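Local structure of Alpha/beta hydrolase (Pseudomonas aeruginosa PAO1, 4R1D) at residues A[129-133]-A[134-138]; A[215-218]-A[219-222]; A[222-225]-A[226-230]; A[232-235]-A[236-240]; A[241-244]-A[245-249]. The protein is probably a calcium-binding lipase of the alpha/beta-hydrolase fold, a type VI secretion effector that forms a neutralising complex with the immunity protein Tli4. All coordinates share one frame; numbering follows the deposited sequence. Where two conformers were deposited one is given.

Contact 1 (A[129-133]-A[134-138])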
loop_
_atom_site.group_PDB
_atom_site.type_symbol
_atom_site.label_atom_id
_atom_site.label_comp_id
_atom_site.label_asym_id
_atom_site.label_seq_id
_atom_site.Cartn_x
_atom_site.Cartn_y
_atom_site.Cartn_z
ATOM N N GLU A 129 1.691 11.101 -22.867
ATOM C CA GLU A 129 2.878 10.274 -22.968
ATOM C C GLU A 129 3.988 10.837 -22.078
ATOM O O GLU A 129 4.715 10.092 -21.413
ATOM C CB GLU A 129 3.343 10.207 -24.427
ATOM C CG GLU A 129 2.443 9.357 -25.334
ATOM C CD GLU A 129 1.065 9.969 -25.582
ATOM O OE1 GLU A 129 0.906 11.201 -25.436
ATOM O OE2 GLU A 129 0.131 9.212 -25.929
ATOM N N ALA A 130 4.111 12.160 -22.077
ATOM C CA ALA A 130 5.107 12.837 -21.262
ATOM C C ALA A 130 4.777 12.685 -19.781
ATOM O O ALA A 130 5.652 12.384 -18.987
ATOM C CB ALA A 130 5.194 14.310 -21.640
ATOM N N ALA A 131 3.509 12.893 -19.433
ATOM C CA ALA A 131 3.045 12.749 -18.053
ATOM C C ALA A 131 3.231 11.307 -17.589
ATOM O O ALA A 131 3.548 11.064 -16.427
ATOM C CB ALA A 131 1.582 13.186 -17.928
ATOM N N ARG A 132 3.037 10.352 -18.500
ATOM C CA ARG A 132 3.274 8.945 -18.177
ATOM C C ARG A 132 4.752 8.712 -17.840
ATOM O O ARG A 132 5.086 8.073 -16.842
ATOM C CB ARG A 132 2.815 8.057 -19.343
ATOM C CG ARG A 132 3.185 6.592 -19.248
ATOM C CD ARG A 132 2.019 5.722 -18.814
ATOM N NE ARG A 132 0.706 6.135 -19.325
ATOM C CZ ARG A 132 -0.397 6.049 -18.588
ATOM N NH1 ARG A 132 -0.300 5.572 -17.351
ATOM N NH2 ARG A 132 -1.576 6.436 -19.053
ATOM N N LEU A 133 5.645 9.250 -18.666
ATOM C CA LEU A 133 7.074 9.155 -18.392
ATOM C C LEU A 133 7.419 9.791 -17.054
ATOM O O LEU A 133 8.316 9.320 -16.348
ATOM C CB LEU A 133 7.888 9.817 -19.503
ATOM C CG LEU A 133 8.005 8.943 -20.751
ATOM C CD1 LEU A 133 8.636 9.728 -21.904
ATOM C CD2 LEU A 133 8.796 7.673 -20.449
ATOM N N ARG A 134 6.710 10.861 -16.716
ATOM C CA ARG A 134 6.931 11.543 -15.438
ATOM C C ARG A 134 6.327 10.766 -14.267
ATOM O O ARG A 134 6.438 11.200 -13.123
ATOM C CB ARG A 134 6.319 12.944 -15.441
ATOM C CG ARG A 134 6.833 13.882 -16.520
ATOM C CD ARG A 134 8.078 14.611 -16.105
ATOM N NE ARG A 134 8.283 15.772 -16.973
ATOM C CZ ARG A 134 7.709 16.952 -16.769
ATOM N NH1 ARG A 134 6.908 17.124 -15.716
ATOM N NH2 ARG A 134 7.932 17.958 -17.615
ATOM N N GLY A 135 5.656 9.652 -14.559
ATOM C CA GLY A 135 5.099 8.796 -13.517
ATOM C C GLY A 135 3.749 9.207 -12.945
ATOM O O GLY A 135 3.314 8.695 -11.902
ATOM N N TRP A 136 3.056 10.111 -13.622
ATOM C CA TRP A 136 1.801 10.618 -13.075
ATOM C C TRP A 136 0.701 9.550 -13.045
ATOM O O TRP A 136 -0.310 9.729 -12.375
ATOM C CB TRP A 136 1.309 11.833 -13.855
ATOM C CG TRP A 136 2.182 13.058 -13.747
ATOM C CD1 TRP A 136 3.496 13.125 -13.360
ATOM C CD2 TRP A 136 1.784 14.391 -14.053
ATOM N NE1 TRP A 136 3.929 14.439 -13.395
ATOM C CE2 TRP A 136 2.895 15.230 -13.820
ATOM C CE3 TRP A 136 0.589 14.960 -14.496
ATOM C CZ2 TRP A 136 2.845 16.608 -14.026
ATOM C CZ3 TRP A 136 0.540 16.331 -14.695
ATOM C CH2 TRP A 136 1.663 17.136 -14.463
ATOM N N GLY A 137 0.908 8.444 -13.765
ATOM C CA GLY A 137 -0.058 7.360 -13.770
ATOM C C GLY A 137 0.200 6.365 -12.651
ATOM O O GLY A 137 -0.393 5.293 -12.616
ATOM N N LYS A 138 1.106 6.715 -11.748
ATOM C CA LYS A 138 1.422 5.863 -10.605
ATOM C C LYS A 138 0.476 6.073 -9.437
ATOM O O LYS A 138 0.447 5.257 -8.518
ATOM C CB LYS A 138 2.813 6.193 -10.076
ATOM C CG LYS A 138 3.966 5.727 -10.927
ATOM C CD LYS A 138 5.242 6.352 -10.408
ATOM C CE LYS A 138 6.422 6.091 -11.351
ATOM N NZ LYS A 138 7.687 6.681 -10.818
HETATM O O HOH W 1 3.006 7.041 -15.205
#

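Contact 2 (A[215-218]-A[219-222])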
loop_
_atom_site.group_PDB
_atom_site.type_symbol
_atom_site.label_atom_id
_atom_site.label_comp_id
_atom_site.label_asym_id
_atom_site.label_seq_id
_atom_site.Cartn_x
_atom_site.Cartn_y
_atom_site.Cartn_z
ATOM N N ASN A 215 8.126 2.625 5.329
ATOM C CA ASN A 215 8.535 3.886 4.755
ATOM C C ASN A 215 10.046 4.056 4.760
ATOM O O ASN A 215 10.598 4.812 3.964
ATOM C CB ASN A 215 7.803 5.029 5.463
ATOM C CG ASN A 215 6.316 4.939 5.250
ATOM O OD1 ASN A 215 5.550 4.624 6.170
ATOM N ND2 ASN A 215 5.894 5.156 4.014
ATOM N N ARG A 216 10.712 3.323 5.647
ATOM C CA ARG A 216 12.162 3.244 5.622
ATOM C C ARG A 216 12.662 2.754 4.266
ATOM O O ARG A 216 13.616 3.309 3.714
ATOM C CB ARG A 216 12.663 2.309 6.725
ATOM C CG ARG A 216 14.166 2.369 6.922
ATOM C CD ARG A 216 14.661 1.216 7.788
ATOM N NE ARG A 216 14.170 1.279 9.165
ATOM C CZ ARG A 216 14.687 2.060 10.112
ATOM N NH1 ARG A 216 15.699 2.874 9.831
ATOM N NH2 ARG A 216 14.192 2.030 11.344
ATOM N N GLN A 217 12.034 1.708 3.732
ATOM C CA GLN A 217 12.455 1.162 2.447
ATOM C C GLN A 217 11.976 2.037 1.278
ATOM O O GLN A 217 12.664 2.177 0.268
ATOM C CB GLN A 217 11.965 -0.283 2.271
ATOM C CG GLN A 217 12.353 -0.855 0.924
ATOM C CD GLN A 217 13.857 -1.009 0.776
ATOM O OE1 GLN A 217 14.536 -1.485 1.685
ATOM N NE2 GLN A 217 14.387 -0.598 -0.376
ATOM N N SER A 218 10.798 2.636 1.426
ATOM C CA SER A 218 10.293 3.529 0.387
ATOM C C SER A 218 11.207 4.733 0.162
ATOM O O SER A 218 11.315 5.265 -0.957
ATOM C CB SER A 218 8.858 3.967 0.693
ATOM O OG SER A 218 7.965 2.873 0.550
ATOM N N ALA A 219 11.854 5.192 1.224
ATOM C CA ALA A 219 12.832 6.269 1.089
ATOM C C ALA A 219 13.942 5.829 0.137
ATOM O O ALA A 219 14.362 6.594 -0.734
ATOM C CB ALA A 219 13.421 6.642 2.447
ATOM N N LEU A 220 14.408 4.593 0.307
ATOM C CA LEU A 220 15.441 4.048 -0.574
ATOM C C LEU A 220 14.942 3.987 -2.007
ATOM O O LEU A 220 15.680 4.309 -2.942
ATOM C CB LEU A 220 15.887 2.657 -0.124
ATOM C CG LEU A 220 16.918 2.600 1.012
ATOM C CD1 LEU A 220 16.484 3.416 2.216
ATOM C CD2 LEU A 220 17.207 1.155 1.412
ATOM N N ASP A 221 13.691 3.577 -2.185
ATOM C CA ASP A 221 13.133 3.482 -3.533
ATOM C C ASP A 221 13.012 4.856 -4.193
ATOM O O ASP A 221 13.194 4.989 -5.407
ATOM C CB ASP A 221 11.773 2.786 -3.507
ATOM C CG ASP A 221 11.880 1.337 -3.086
ATOM O OD1 ASP A 221 13.026 0.844 -2.944
ATOM O OD2 ASP A 221 10.828 0.686 -2.917
ATOM N N VAL A 222 12.711 5.879 -3.397
ATOM C CA VAL A 222 12.599 7.233 -3.943
ATOM C C VAL A 222 13.979 7.779 -4.325
ATOM O O VAL A 222 14.146 8.414 -5.374
ATOM C CB VAL A 222 11.852 8.187 -2.971
ATOM C CG1 VAL A 222 11.961 9.626 -3.425
ATOM C CG2 VAL A 222 10.393 7.768 -2.867
#

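Contact 3 (A[222-225]-A[226-230])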
loop_
_atom_site.group_PDB
_atom_site.type_symbol
_atom_site.label_atom_id
_atom_site.label_comp_id
_atom_site.label_asym_id
_atom_site.label_seq_id
_atom_site.Cartn_x
_atom_site.Cartn_y
_atom_site.Cartn_z
ATOM N N VAL A 222 12.711 5.879 -3.397
ATOM C CA VAL A 222 12.599 7.233 -3.943
ATOM C C VAL A 222 13.979 7.779 -4.325
ATOM O O VAL A 222 14.146 8.414 -5.374
ATOM C CB VAL A 222 11.852 8.187 -2.971
ATOM C CG1 VAL A 222 11.961 9.626 -3.425
ATOM C CG2 VAL A 222 10.393 7.768 -2.867
ATOM N N ARG A 223 14.972 7.515 -3.481
ATOM C CA ARG A 223 16.352 7.844 -3.821
ATOM C C ARG A 223 16.692 7.234 -5.179
ATOM O O ARG A 223 17.165 7.926 -6.089
ATOM C CB ARG A 223 17.319 7.325 -2.749
ATOM C CG ARG A 223 18.785 7.700 -3.010
ATOM C CD ARG A 223 19.713 6.493 -2.996
ATOM N NE ARG A 223 20.976 6.793 -3.672
ATOM C CZ ARG A 223 21.309 6.335 -4.881
ATOM N NH1 ARG A 223 20.487 5.532 -5.545
ATOM N NH2 ARG A 223 22.477 6.665 -5.421
ATOM N N ASP A 224 16.428 5.940 -5.337
ATOM C CA ASP A 224 16.778 5.284 -6.597
ATOM C C ASP A 224 16.056 5.926 -7.785
ATOM O O ASP A 224 16.639 6.093 -8.860
ATOM C CB ASP A 224 16.494 3.779 -6.547
ATOM C CG ASP A 224 17.416 3.034 -5.588
ATOM O OD1 ASP A 224 18.455 3.594 -5.162
ATOM O OD2 ASP A 224 17.098 1.872 -5.260
ATOM N N TYR A 225 14.788 6.288 -7.579
ATOM C CA TYR A 225 13.984 6.904 -8.620
ATOM C C TYR A 225 14.627 8.216 -9.054
ATOM O O TYR A 225 14.804 8.466 -10.247
ATOM C CB TYR A 225 12.550 7.144 -8.112
ATOM C CG TYR A 225 11.674 7.927 -9.051
ATOM C CD1 TYR A 225 11.404 7.464 -10.330
ATOM C CD2 TYR A 225 11.099 9.132 -8.655
ATOM C CE1 TYR A 225 10.595 8.173 -11.189
ATOM C CE2 TYR A 225 10.289 9.845 -9.504
ATOM C CZ TYR A 225 10.039 9.375 -10.765
ATOM O OH TYR A 225 9.222 10.075 -11.617
ATOM N N ILE A 226 14.990 9.053 -8.087
ATOM C CA ILE A 226 15.612 10.335 -8.416
ATOM C C ILE A 226 16.961 10.127 -9.115
ATOM O O ILE A 226 17.218 10.715 -10.157
ATOM C CB ILE A 226 15.814 11.203 -7.159
ATOM C CG1 ILE A 226 14.467 11.558 -6.525
ATOM C CG2 ILE A 226 16.593 12.471 -7.486
ATOM C CD1 ILE A 226 14.597 12.044 -5.094
ATOM N N GLU A 227 17.811 9.282 -8.542
ATOM C CA GLU A 227 19.180 9.122 -9.038
ATOM C C GLU A 227 19.263 8.347 -10.353
ATOM O O GLU A 227 20.164 8.583 -11.168
ATOM C CB GLU A 227 20.069 8.455 -7.978
ATOM C CG GLU A 227 20.185 9.234 -6.665
ATOM C CD GLU A 227 20.867 10.585 -6.831
ATOM O OE1 GLU A 227 21.848 10.663 -7.603
ATOM O OE2 GLU A 227 20.425 11.570 -6.192
ATOM N N ASN A 228 18.329 7.426 -10.562
ATOM C CA ASN A 228 18.416 6.518 -11.700
ATOM C C ASN A 228 17.387 6.758 -12.803
ATOM O O ASN A 228 17.546 6.258 -13.913
ATOM C CB ASN A 228 18.392 5.056 -11.235
ATOM C CG ASN A 228 19.511 4.732 -10.263
ATOM O OD1 ASN A 228 20.597 5.315 -10.318
ATOM N ND2 ASN A 228 19.247 3.801 -9.358
ATOM N N THR A 229 16.335 7.519 -12.510
ATOM C CA THR A 229 15.356 7.854 -13.549
ATOM C C THR A 229 15.292 9.348 -13.824
ATOM O O THR A 229 15.476 9.799 -14.960
ATOM C CB THR A 229 13.923 7.367 -13.201
ATOM O OG1 THR A 229 13.887 5.934 -13.174
ATOM C CG2 THR A 229 12.927 7.881 -14.239
ATOM N N VAL A 230 15.017 10.128 -12.787
ATOM C CA VAL A 230 14.845 11.562 -12.987
ATOM C C VAL A 230 16.103 12.254 -13.508
ATOM O O VAL A 230 16.063 12.908 -14.543
ATOM C CB VAL A 230 14.369 12.254 -11.707
ATOM C CG1 VAL A 230 14.207 13.744 -11.963
ATOM C CG2 VAL A 230 13.057 11.635 -11.258
#

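Contact 4 (A[232-235]-A[236-240])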
loop_
_atom_site.group_PDB
_atom_site.type_symbol
_atom_site.label_atom_id
_atom_site.label_comp_id
_atom_site.label_asym_id
_atom_site.label_seq_id
_atom_site.Cartn_x
_atom_site.Cartn_y
_atom_site.Cartn_z
ATOM N N PRO A 232 19.000 11.100 -14.793
ATOM C CA PRO A 232 19.530 10.689 -16.101
ATOM C C PRO A 232 18.731 11.251 -17.278
ATOM O O PRO A 232 19.295 11.486 -18.342
ATOM C CB PRO A 232 19.444 9.162 -16.044
ATOM C CG PRO A 232 19.675 8.857 -14.587
ATOM C CD PRO A 232 18.912 9.966 -13.856
ATOM N N PHE A 233 17.435 11.477 -17.106
ATOM C CA PHE A 233 16.704 12.156 -18.166
ATOM C C PHE A 233 17.358 13.504 -18.501
ATOM O O PHE A 233 17.541 13.828 -19.673
ATOM C CB PHE A 233 15.226 12.355 -17.811
ATOM C CG PHE A 233 14.494 13.249 -18.779
ATOM C CD1 PHE A 233 13.932 12.729 -19.937
ATOM C CD2 PHE A 233 14.385 14.612 -18.544
ATOM C CE1 PHE A 233 13.265 13.547 -20.838
ATOM C CE2 PHE A 233 13.717 15.439 -19.444
ATOM C CZ PHE A 233 13.158 14.904 -20.593
ATOM N N TYR A 234 17.702 14.290 -17.481
ATOM C CA TYR A 234 18.302 15.606 -17.722
ATOM C C TYR A 234 19.739 15.482 -18.218
ATOM O O TYR A 234 20.181 16.280 -19.049
ATOM C CB TYR A 234 18.208 16.509 -16.484
ATOM C CG TYR A 234 16.772 16.817 -16.163
ATOM C CD1 TYR A 234 16.059 17.747 -16.911
ATOM C CD2 TYR A 234 16.106 16.140 -15.151
ATOM C CE1 TYR A 234 14.727 18.010 -16.641
ATOM C CE2 TYR A 234 14.781 16.392 -14.883
ATOM C CZ TYR A 234 14.099 17.324 -15.621
ATOM O OH TYR A 234 12.773 17.568 -15.337
ATOM N N GLN A 235 20.457 14.473 -17.735
ATOM C CA GLN A 235 21.810 14.235 -18.242
ATOM C C GLN A 235 21.754 14.117 -19.762
ATOM O O GLN A 235 22.497 14.794 -20.477
ATOM C CB GLN A 235 22.429 12.969 -17.641
ATOM C CG GLN A 235 23.900 12.746 -18.028
ATOM C CD GLN A 235 24.086 12.381 -19.499
ATOM O OE1 GLN A 235 23.424 11.478 -20.014
ATOM N NE2 GLN A 235 24.983 13.094 -20.183
ATOM N N LYS A 236 20.852 13.271 -20.247
ATOM C CA LYS A 236 20.735 13.019 -21.676
ATOM C C LYS A 236 20.144 14.203 -22.427
ATOM O O LYS A 236 20.637 14.588 -23.484
ATOM C CB LYS A 236 19.885 11.773 -21.928
ATOM C CG LYS A 236 19.582 11.546 -23.395
ATOM C CD LYS A 236 19.728 10.081 -23.773
ATOM C CE LYS A 236 19.902 9.932 -25.282
ATOM N NZ LYS A 236 20.567 8.650 -25.647
ATOM N N GLU A 237 19.078 14.774 -21.885
ATOM C CA GLU A 237 18.352 15.833 -22.570
ATOM C C GLU A 237 19.172 17.115 -22.664
ATOM O O GLU A 237 19.152 17.806 -23.685
ATOM C CB GLU A 237 17.023 16.112 -21.860
ATOM C CG GLU A 237 16.107 17.078 -22.604
ATOM C CD GLU A 237 15.596 16.505 -23.915
ATOM O OE1 GLU A 237 15.210 15.315 -23.935
ATOM O OE2 GLU A 237 15.587 17.246 -24.922
ATOM N N CYS A 238 19.900 17.424 -21.595
ATOM C CA CYS A 238 20.625 18.682 -21.505
ATOM C C CYS A 238 22.120 18.512 -21.752
ATOM O O CYS A 238 22.876 19.475 -21.658
ATOM C CB CYS A 238 20.396 19.331 -20.137
ATOM S SG CYS A 238 18.648 19.667 -19.731
ATOM N N GLY A 239 22.545 17.288 -22.053
ATOM C CA GLY A 239 23.950 17.014 -22.297
ATOM C C GLY A 239 24.833 17.447 -21.141
ATOM O O GLY A 239 25.805 18.176 -21.326
ATOM N N LEU A 240 24.495 16.986 -19.941
ATOM C CA LEU A 240 25.202 17.385 -18.734
ATOM C C LEU A 240 26.376 16.461 -18.440
ATOM O O LEU A 240 26.261 15.237 -18.538
ATOM C CB LEU A 240 24.238 17.389 -17.541
ATOM C CG LEU A 240 22.949 18.208 -17.673
ATOM C CD1 LEU A 240 22.030 17.983 -16.467
ATOM C CD2 LEU A 240 23.253 19.698 -17.856
#

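Contact 5 (A[241-244]-A[245-249])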
loop_
_atom_site.group_PDB
_atom_site.type_symbol
_atom_site.label_atom_id
_atom_site.label_comp_id
_atom_site.label_asym_id
_atom_site.label_seq_id
_atom_site.Cartn_x
_atom_site.Cartn_y
_atom_site.Cartn_z
ATOM N N ASP A 241 27.508 17.042 -18.068
ATOM C CA ASP A 241 28.644 16.230 -17.671
ATOM C C ASP A 241 28.426 15.818 -16.218
ATOM O O ASP A 241 27.506 16.312 -15.571
ATOM C CB ASP A 241 29.954 17.000 -17.843
ATOM C CG ASP A 241 30.005 18.249 -17.000
ATOM O OD1 ASP A 241 29.996 18.118 -15.760
ATOM O OD2 ASP A 241 30.063 19.360 -17.575
ATOM N N PRO A 242 29.257 14.900 -15.709
ATOM C CA PRO A 242 29.059 14.381 -14.351
ATOM C C PRO A 242 29.085 15.438 -13.251
ATOM O O PRO A 242 28.314 15.316 -12.301
ATOM C CB PRO A 242 30.212 13.390 -14.194
ATOM C CG PRO A 242 30.423 12.884 -15.601
ATOM C CD PRO A 242 30.238 14.098 -16.465
ATOM N N GLU A 243 29.941 16.448 -13.359
ATOM C CA GLU A 243 29.962 17.509 -12.351
ATOM C C GLU A 243 28.632 18.259 -12.290
ATOM O O GLU A 243 28.100 18.523 -11.211
ATOM C CB GLU A 243 31.101 18.499 -12.598
ATOM C CG GLU A 243 31.024 19.741 -11.703
ATOM C CD GLU A 243 32.154 20.729 -11.947
ATOM O OE1 GLU A 243 32.888 20.569 -12.941
ATOM O OE2 GLU A 243 32.309 21.670 -11.142
ATOM N N GLN A 244 28.108 18.618 -13.455
ATOM C CA GLN A 244 26.816 19.285 -13.535
ATOM C C GLN A 244 25.711 18.441 -12.904
ATOM O O GLN A 244 24.833 18.961 -12.226
ATOM C CB GLN A 244 26.462 19.566 -14.990
ATOM C CG GLN A 244 27.372 20.574 -15.656
ATOM C CD GLN A 244 27.073 20.707 -17.129
ATOM O OE1 GLN A 244 27.236 19.755 -17.890
ATOM N NE2 GLN A 244 26.628 21.887 -17.540
ATOM N N MET A 245 25.757 17.140 -13.159
ATOM C CA MET A 245 24.824 16.204 -12.550
ATOM C C MET A 245 24.909 16.269 -11.046
ATOM O O MET A 245 23.897 16.411 -10.353
ATOM C CB MET A 245 25.185 14.782 -12.955
ATOM C CG MET A 245 24.016 13.846 -12.910
ATOM S SD MET A 245 23.205 14.045 -14.497
ATOM C CE MET A 245 24.595 14.645 -15.455
ATOM N N ARG A 246 26.129 16.120 -10.543
ATOM C CA ARG A 246 26.373 16.132 -9.110
ATOM C C ARG A 246 25.835 17.391 -8.460
ATOM O O ARG A 246 25.420 17.361 -7.299
ATOM C CB ARG A 246 27.871 16.024 -8.808
ATOM C CG ARG A 246 28.460 14.651 -9.040
ATOM C CD ARG A 246 29.755 14.494 -8.241
ATOM N NE ARG A 246 30.689 15.587 -8.492
ATOM C CZ ARG A 246 31.508 15.635 -9.539
ATOM N NH1 ARG A 246 31.494 14.654 -10.432
ATOM N NH2 ARG A 246 32.333 16.665 -9.700
ATOM N N ARG A 247 25.845 18.496 -9.202
ATOM C CA ARG A 247 25.440 19.788 -8.652
ATOM C C ARG A 247 23.926 19.966 -8.663
ATOM O O ARG A 247 23.390 20.864 -8.010
ATOM C CB ARG A 247 26.106 20.950 -9.404
ATOM C CG ARG A 247 27.609 21.060 -9.198
ATOM C CD ARG A 247 28.176 22.339 -9.814
ATOM N NE ARG A 247 27.893 23.526 -9.010
ATOM C CZ ARG A 247 26.967 24.435 -9.305
ATOM N NH1 ARG A 247 26.224 24.304 -10.395
ATOM N NH2 ARG A 247 26.789 25.481 -8.509
ATOM N N MET A 248 23.228 19.115 -9.404
ATOM C CA MET A 248 21.772 19.242 -9.467
ATOM C C MET A 248 21.127 19.025 -8.087
ATOM O O MET A 248 21.626 18.244 -7.271
ATOM C CB MET A 248 21.169 18.298 -10.512
ATOM C CG MET A 248 21.269 18.838 -11.943
ATOM S SD MET A 248 20.429 17.799 -13.149
ATOM C CE MET A 248 18.708 18.141 -12.759
ATOM N N LYS A 249 20.038 19.746 -7.829
ATOM C CA LYS A 249 19.253 19.570 -6.602
ATOM C C LYS A 249 17.781 19.372 -6.967
ATOM O O LYS A 249 17.355 19.735 -8.054
ATOM C CB LYS A 249 19.376 20.801 -5.698
ATOM C CG LYS A 249 20.789 21.094 -5.175
ATOM C CD LYS A 249 21.223 20.089 -4.137
ATOM C CE LYS A 249 22.602 20.422 -3.566
ATOM N NZ LYS A 249 22.536 21.481 -2.527
#

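Contact 1 (A[129-133]-A[134-138])
The helix that carries residues 129-133 gives its last regular alpha bond from Arg-134 N to Ala-130 O, at 2.9 Å. Beyond this the chain turns at Gly-135, whose phi is +83°. Two bonds fold back over the helix end: Trp-136 N reaches Ala-131 O at 3.0 Å, and Gly-135 N meets Arg-132 O at 2.8 Å. A water also donates to Arg-132 O and accepts from Gly-137 N, so this last-turn carbonyl has two partners.

Among the side chains, Ala-131 CB rests over one face of the Trp-136 indole, toward the rim, with CE3 the closest ring atom at 4.0 Å. Arg-134 lays its CG against Ala-130 O (3.1 Å) and then bends at chi2 (-86°), which carries the guanidinium off the helix. There NH1 forms a salt bridge with Glu-152, a calcium ligand, and hydrogen bonds to Val-204 O, which also accepts from Trp-136 NE1. Arg-132 sends NH1 past Gly-137 CA to the carbonyls of Asp-115 and Gly-117. The paired back-bonds and left-handed glycine define a Schellman motif, which here brings Arg-134 beside the calcium site.

Contact 2 (A[215-218]-A[219-222])
Gln-217 and Asp-221, one turn apart on the helix 215-238, are joined twice, by backbone and by side chain. Three i to i+4 backbone bonds run between the segments: Ala-219 N to Asn-215 O, Asp-221 N to Gln-217 O at 3.0 Å, and Val-222 N to Ser-218 O at 2.9 Å.

One further hydrogen bond links side chains. Gln-217 NE2 donates to Asp-221 OD1 over 3.2 Å, nearly straight at 164°. The oxygen lies in the plane of the glutamine amide, yet the amide approaches it from above the carboxylate plane, the two planes being 52° apart. A bend at chi2 (66°) turns the Gln-217 amide forward along the helix, toward the next turn, to make this possible. The other carboxylate oxygen, OD2, accepts from Gln-213 NE2, just before the helix, and Ser-218 OG is bound to the same amide nitrogen.

Van der Waals contacts of Leu-220 with polar groups come next. Its side chain passes at about a right angle to Gln-217. Leu-220 CB lies 3.6 Å from Gln-217 NE2, and Leu-220 CD2 lies 3.8 Å from Gln-217 OE1. The other methyl, CD1, sits 3.2 Å from Arg-216 O.

Asn-215, Ser-218, Ala-219 and Val-222 turn a buried flank to the helix 258-267, whereas Arg-216 reaches the helix 400-421, touching Phe-414 and forming a salt bridge with Glu-417.

Contact 3 (A[222-225]-A[226-230])
Tyr-225 O accepts two backbone hydrogen bonds, from Thr-229 N at 2.9 Å and from Val-230 N at 3.0 Å. The first donor stands above the carbonyl plane, while the second lies in it and makes the straighter bond, 165° against 143°. The i to i+5 bond marks a wider pi-type turn at 226-230. Ile-226 N, Glu-227 N and Asn-228 N still bond four residues back, so the widening appears at Val-230 N.

The Tyr-225 side chain runs along the widened turn. With CG anti to the backbone N (chi1 173°), the ring lies where Val-230 CG2 comes over one of its faces, 4.0 Å from the centroid, in a CH-pi contact. Thr-229 CB approaches CD1 of the same ring at 3.8 Å. The tyrosine also takes part in a cation-pi interaction with Lys-138.

On the polar flank the Arg-223 guanidinium meets two acidic residues in different ways, one at its edge and one over a face. NH1 forms a salt bridge with Asp-224 OD1 at 2.8 Å, using the anti lone pair of that oxygen. Glu-227 instead lays its CG over the centre of the guanidinium face, 3.6 Å from CZ, while its carboxylate turns to Arg-273 and Tyr-271. Its charge is therefore probably felt by Arg-223 only at a distance.

Ile-226 and Val-230 face Ile-52 and Pro-50 of the strand 48-54, with Trp-205 against Tyr-225 and Val-230: a pi bulge in a helix packed against the parallel sheet of an alpha/beta hydrolase.

Contact 4 (A[232-235]-A[236-240])
At the C-terminal end of the helix 215-238, Gln-235 holds the departing chain at Leu-240 by two hydrogen bonds. Leu-240 N donates to Gln-235 O at 3.0 Å, on a lone pair and in the carbonyl plane. In return the side-chain NE2 of Gln-235 donates to Leu-240 O, also 3.0 Å and close to straight at 169°, the acceptor lying in the amide plane. The bend of the glutamine at chi2 (-70°) swings its amide beside the backbone it binds. Between the two residues Gly-239 takes a positive phi of 55°, the left-handed helical conformation that commonly ends an alpha helix. The preceding turn remains alpha-helical, with Cys-238 N bonded to Tyr-234 O at 2.8 Å.

Glu-237 and Phe-233 run side by side in the same direction. CB of the acid sits over one face of the phenyl ring, 4.1 Å from CE2, and OE1 lies 3.9 Å from CZ. Cys-238 SG stands at the edge of the Tyr-234 ring, 4.3 Å from CD1, and Leu-240 CD1 touches the CB of the same tyrosine. The Tyr-234 hydroxyl is hydrogen-bonded to Asp-203 OD2, a side chain of the calcium site, and to Trp-205 NE1.

Contact 5 (A[241-244]-A[245-249])
A capping box starts the short helix 242-247, and the first turn of that helix closes when Met-245 N bonds to Asp-241 O at 3.1 Å. Asp-241 occupies the N-cap: its OD1 accepts from Gln-244 N at 3.0 Å, the donor coming from above the carboxylate plane. The glutamine reciprocates, its OE1 accepting from Asp-241 N at 2.7 Å in the plane of the side-chain carbonyl. An extended Gln-244 chain, chi2 174°, is what carries the amide back to the start of the helix.

The next turn keeps one sound bond, Arg-246 N to Pro-242 O at 2.9 Å. At Arg-247 N the helix is already giving way, with weak bonds to both Glu-243 O and Gln-244 O.

Met-245 curls back through its bends at chi2 and chi3 until CE lies 3.4 Å from Asp-241 O. Arg-246 folds against the preceding turn as well. Its guanidinium lays one face over Glu-243 CA, toward the rim, and NH2 comes within 3.6 Å of Glu-243 CB. The glutamate carboxylate is almost parallel to that guanidinium, 7° apart in plane, but OE1 stays 5.1 Å from NH2, so no salt bridge forms, and any attraction between the opposite charges is probably weak.

At the far end, Arg-273 NH1 donates to Met-245 O and Met-248 O. The negative Asp-241 at the N-terminus and the positive Arg-273 near the C-terminal end would both interact favourably with the helix dipole, which probably helps to stabilise so short a helix.

In the fold
Contacts 2, 3 and 4 follow one another along the helix 215-238; contacts 2 and 3 share Val-222, and the centres of contacts 2 and 4 are about 25 Å apart. With contact 5, about 10 Å from contact 4 between centres, they trace the beta-alpha-beta crossover from strand 201-206 to strand 250-255. Met-245 CE packs 3.3 Å from Gln-235 CG where contacts 4 and 5 meet. Contact 1 lies earlier in the chain but touches contact 3 through Lys-138 NZ, 3.3 Å from Tyr-225 CE1. The Arg-134 side chain comes within about 4 Å of the calcium ion, and that of Tyr-234 within about 7 Å; contact 2 lies away from this site.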